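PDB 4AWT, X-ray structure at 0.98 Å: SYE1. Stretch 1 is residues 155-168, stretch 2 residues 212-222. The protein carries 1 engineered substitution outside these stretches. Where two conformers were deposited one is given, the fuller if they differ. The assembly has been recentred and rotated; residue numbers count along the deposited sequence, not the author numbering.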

# COMPACT_ATOMS: atom_id res chain seq x y z
N ASP A 155 -19.86 -2.45 -12.29
CA ASP A 155 -18.41 -2.51 -12.10
C ASP A 155 -18.08 -2.23 -10.65
O ASP A 155 -17.18 -2.87 -10.07
CB ASP A 155 -17.68 -1.50 -12.95
CG ASP A 155 -17.71 -1.73 -14.44
OD1 ASP A 155 -17.75 -2.90 -14.88
OD2 ASP A 155 -17.66 -0.74 -15.19
N ILE A 156 -18.73 -1.26 -10.05
CA ILE A 156 -18.54 -0.98 -8.62
C ILE A 156 -18.84 -2.19 -7.79
O ILE A 156 -18.07 -2.56 -6.89
CB ILE A 156 -19.36 0.29 -8.25
CG1 ILE A 156 -18.71 1.50 -8.90
CG2 ILE A 156 -19.53 0.36 -6.76
CD1 ILE A 156 -19.55 2.78 -8.77
N ALA A 157 -19.98 -2.85 -8.04
CA ALA A 157 -20.31 -4.03 -7.29
C ALA A 157 -19.27 -5.11 -7.48
O ALA A 157 -18.93 -5.83 -6.53
CB ALA A 157 -21.70 -4.55 -7.74
N GLN A 158 -18.79 -5.28 -8.70
CA GLN A 158 -17.80 -6.31 -8.98
C GLN A 158 -16.50 -6.05 -8.21
O GLN A 158 -15.91 -6.95 -7.63
CB GLN A 158 -17.50 -6.34 -10.49
CG GLN A 158 -16.47 -7.42 -10.82
CD GLN A 158 -17.02 -8.80 -10.62
OE1 GLN A 158 -18.06 -9.12 -11.24
NE2 GLN A 158 -16.42 -9.63 -9.81
N VAL A 159 -16.04 -4.78 -8.25
CA VAL A 159 -14.78 -4.47 -7.57
C VAL A 159 -14.94 -4.63 -6.08
O VAL A 159 -14.02 -5.15 -5.42
CB VAL A 159 -14.27 -3.10 -8.02
CG1 VAL A 159 -13.12 -2.65 -7.12
CG2 VAL A 159 -13.84 -3.15 -9.47
N ILE A 160 -16.07 -4.22 -5.50
CA ILE A 160 -16.29 -4.46 -4.08
C ILE A 160 -16.21 -5.97 -3.77
O ILE A 160 -15.58 -6.39 -2.82
CB ILE A 160 -17.61 -3.84 -3.59
CG1 ILE A 160 -17.52 -2.32 -3.65
CG2 ILE A 160 -17.98 -4.34 -2.23
CD1 ILE A 160 -18.84 -1.60 -3.51
N ALA A 161 -16.87 -6.78 -4.62
CA ALA A 161 -16.85 -8.22 -4.43
C ALA A 161 -15.41 -8.77 -4.52
O ALA A 161 -15.06 -9.67 -3.76
CB ALA A 161 -17.75 -8.91 -5.45
N ASP A 162 -14.65 -8.23 -5.44
CA ASP A 162 -13.26 -8.66 -5.61
C ASP A 162 -12.42 -8.29 -4.38
O ASP A 162 -11.59 -9.07 -3.93
CB ASP A 162 -12.67 -8.08 -6.87
CG ASP A 162 -13.27 -8.58 -8.17
OD1 ASP A 162 -13.97 -9.62 -8.16
OD2 ASP A 162 -12.99 -7.94 -9.20
N TYR A 163 -12.63 -7.09 -3.85
CA TYR A 163 -11.94 -6.73 -2.61
C TYR A 163 -12.31 -7.63 -1.47
O TYR A 163 -11.46 -8.08 -0.70
CB TYR A 163 -12.23 -5.28 -2.24
CG TYR A 163 -11.37 -4.22 -2.85
CD1 TYR A 163 -10.01 -4.14 -2.54
CD2 TYR A 163 -11.88 -3.25 -3.72
CE1 TYR A 163 -9.21 -3.16 -3.09
CE2 TYR A 163 -11.11 -2.25 -4.23
CZ TYR A 163 -9.75 -2.20 -3.93
OH TYR A 163 -9.02 -1.16 -4.45
N ARG A 164 -13.61 -7.89 -1.32
CA ARG A 164 -14.10 -8.72 -0.23
C ARG A 164 -13.46 -10.10 -0.29
O ARG A 164 -12.97 -10.64 0.71
CB ARG A 164 -15.64 -8.78 -0.30
CG ARG A 164 -16.27 -9.19 1.01
CD ARG A 164 -17.77 -9.41 0.83
NE ARG A 164 -18.44 -9.65 2.08
CZ ARG A 164 -18.32 -10.76 2.78
NH1 ARG A 164 -17.61 -11.79 2.34
NH2 ARG A 164 -18.96 -10.87 3.94
N GLN A 165 -13.49 -10.69 -1.48
CA GLN A 165 -12.92 -12.01 -1.63
C GLN A 165 -11.41 -12.00 -1.43
O GLN A 165 -10.85 -12.94 -0.87
CB GLN A 165 -13.29 -12.60 -3.00
CG GLN A 165 -12.83 -14.05 -3.14
CD GLN A 165 -13.41 -14.97 -2.12
OE1 GLN A 165 -12.68 -15.81 -1.46
NE2 GLN A 165 -14.67 -14.91 -1.89
N ALA A 166 -10.74 -10.94 -1.89
CA ALA A 166 -9.31 -10.84 -1.72
C ALA A 166 -8.94 -10.80 -0.24
O ALA A 166 -7.91 -11.35 0.16
CB ALA A 166 -8.75 -9.62 -2.41
N ALA A 167 -9.78 -10.17 0.59
CA ALA A 167 -9.53 -10.16 2.02
C ALA A 167 -9.61 -11.56 2.60
O ALA A 167 -8.78 -11.98 3.42
CB ALA A 167 -10.48 -9.21 2.71
N LEU A 168 -10.64 -12.34 2.19
CA LEU A 168 -10.74 -13.71 2.62
C LEU A 168 -9.54 -14.51 2.13
O LEU A 168 -9.00 -15.36 2.86
CB LEU A 168 -12.04 -14.34 2.11
CG LEU A 168 -13.31 -13.71 2.68
CD1 LEU A 168 -14.51 -14.36 1.96
CD2 LEU A 168 -13.41 -13.88 4.16
N ARG A 212 -17.84 7.74 -0.96
CA ARG A 212 -18.78 6.61 -0.90
C ARG A 212 -18.12 5.31 -1.31
O ARG A 212 -18.36 4.27 -0.67
CB ARG A 212 -20.01 6.92 -1.78
CG ARG A 212 -21.09 5.86 -1.59
CD ARG A 212 -22.30 6.19 -2.48
NE ARG A 212 -22.82 7.53 -2.26
CZ ARG A 212 -23.51 7.94 -1.26
NH1 ARG A 212 -23.89 7.10 -0.31
NH2 ARG A 212 -23.83 9.25 -1.21
N PHE A 213 -17.33 5.29 -2.37
CA PHE A 213 -16.71 4.05 -2.81
C PHE A 213 -15.77 3.53 -1.72
O PHE A 213 -15.81 2.35 -1.36
CB PHE A 213 -16.01 4.25 -4.13
CG PHE A 213 -15.49 2.98 -4.76
CD1 PHE A 213 -16.29 1.90 -4.99
CD2 PHE A 213 -14.15 2.90 -5.15
CE1 PHE A 213 -15.79 0.75 -5.60
CE2 PHE A 213 -13.66 1.76 -5.76
CZ PHE A 213 -14.50 0.71 -6.03
N LEU A 214 -14.94 4.42 -1.14
CA LEU A 214 -14.11 4.05 -0.00
C LEU A 214 -14.95 3.44 1.10
O LEU A 214 -14.62 2.39 1.68
CB LEU A 214 -13.38 5.29 0.51
CG LEU A 214 -12.58 5.10 1.78
CD1 LEU A 214 -11.38 4.17 1.60
CD2 LEU A 214 -12.09 6.45 2.31
N ASP A 215 -16.06 4.13 1.47
CA ASP A 215 -16.92 3.66 2.53
C ASP A 215 -17.41 2.24 2.29
O ASP A 215 -17.40 1.39 3.16
CB ASP A 215 -18.09 4.64 2.68
CG ASP A 215 -18.95 4.35 3.87
OD1 ASP A 215 -18.45 4.13 4.96
OD2 ASP A 215 -20.15 4.58 3.75
N GLU A 216 -17.90 2.01 1.05
CA GLU A 216 -18.49 0.75 0.72
C GLU A 216 -17.47 -0.38 0.64
O GLU A 216 -17.74 -1.52 1.05
CB GLU A 216 -19.28 0.87 -0.59
CG GLU A 216 -20.50 1.76 -0.41
CD GLU A 216 -21.30 2.00 -1.67
OE1 GLU A 216 -20.87 1.54 -2.74
OE2 GLU A 216 -22.34 2.68 -1.62
N VAL A 217 -16.28 -0.08 0.10
CA VAL A 217 -15.21 -1.07 0.08
C VAL A 217 -14.80 -1.44 1.51
O VAL A 217 -14.68 -2.61 1.84
CB VAL A 217 -14.02 -0.59 -0.76
CG1 VAL A 217 -12.84 -1.55 -0.60
CG2 VAL A 217 -14.38 -0.46 -2.23
N VAL A 218 -14.57 -0.42 2.36
CA VAL A 218 -14.19 -0.69 3.74
C VAL A 218 -15.26 -1.48 4.45
O VAL A 218 -14.96 -2.41 5.20
CB VAL A 218 -13.80 0.60 4.46
CG1 VAL A 218 -13.61 0.37 5.95
CG2 VAL A 218 -12.53 1.17 3.83
N ALA A 219 -16.53 -1.13 4.23
CA ALA A 219 -17.59 -1.89 4.90
C ALA A 219 -17.52 -3.35 4.54
O ALA A 219 -17.69 -4.21 5.40
CB ALA A 219 -18.97 -1.33 4.50
N ALA A 220 -17.27 -3.66 3.26
CA ALA A 220 -17.20 -5.04 2.84
C ALA A 220 -15.98 -5.76 3.43
O ALA A 220 -16.07 -6.91 3.83
CB ALA A 220 -17.16 -5.11 1.33
N LEU A 221 -14.84 -5.06 3.48
CA LEU A 221 -13.63 -5.66 4.07
C LEU A 221 -13.84 -5.98 5.52
O LEU A 221 -13.46 -7.07 6.00
CB LEU A 221 -12.46 -4.70 3.86
CG LEU A 221 -12.04 -4.47 2.43
CD1 LEU A 221 -11.10 -3.27 2.35
CD2 LEU A 221 -11.36 -5.70 1.85
N VAL A 222 -14.42 -5.02 6.27
CA VAL A 222 -14.69 -5.25 7.68
C VAL A 222 -15.66 -6.38 7.85
O VAL A 222 -15.51 -7.22 8.76
CB VAL A 222 -15.19 -3.94 8.30
CG1 VAL A 222 -15.79 -4.19 9.67
CG2 VAL A 222 -14.09 -2.90 8.35

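How does the contact begin at the first turn of stretch 2? The two helices run in roughly the same direction, 32° apart, and here they are still well separated: the CA atoms of Ile156 and Phe213 lie 7.9 Å apart. Phe213 is long enough to span that gap. Its CA-to-CB bond points sideways, but chi1 near t brings the ring closer to stretch 1. CZ of Phe213 meets CG1 of Val159 at 3.8 Å, at the ring edge, while CE1 of Phe213 lies 3.9 Å from CG2 of Ile156 and 4.0 Å from CG1 of Ile160.

What does a charged residue do in so apolar a seam? The CA-to-CB bond of Glu216 points toward stretch 1, and OE1 of Glu216 comes 3.8 Å from CD1 of Ile160, a packing contact; that oxygen is hydrogen-bonded elsewhere in the structure. Glu216 helps wall a hole, completed by Phe213, Val217 and Ala220, in which the side chain of Ile160 sits as a knob.

How does Val217 serve two neighbours? CG2 of Val217 packs 3.9 Å from CG1 of Ile160 and also lies near the Tyr163 ring, while CG1 of Val217 sits over one face of that ring, 4.0 Å from its centroid, in a CH-pi contact.

How is the contact completed at the last residues of stretch 2? The CA separation, already down to 5.5 Å between Ile160 and Val217, is 5.3 Å between Arg164 and Leu221. Ala220, its CA-to-CB bond pointing toward stretch 1, offers only a methyl here; CB of Ala220 touches CG2 of Ile160 at 3.7 Å, and O of Ala220 lies 3.6 Å from CG of Arg164, whose aliphatic portion packs against Ala220. Leu221 then reaches across with CD2, 3.7 Å from CB of Ala167 and 3.5 Å from the backbone O of Tyr163. No hydrogen bond crosses between the stretches; they bury 515 Å² between them, both sides summed, mostly through apolar side chains.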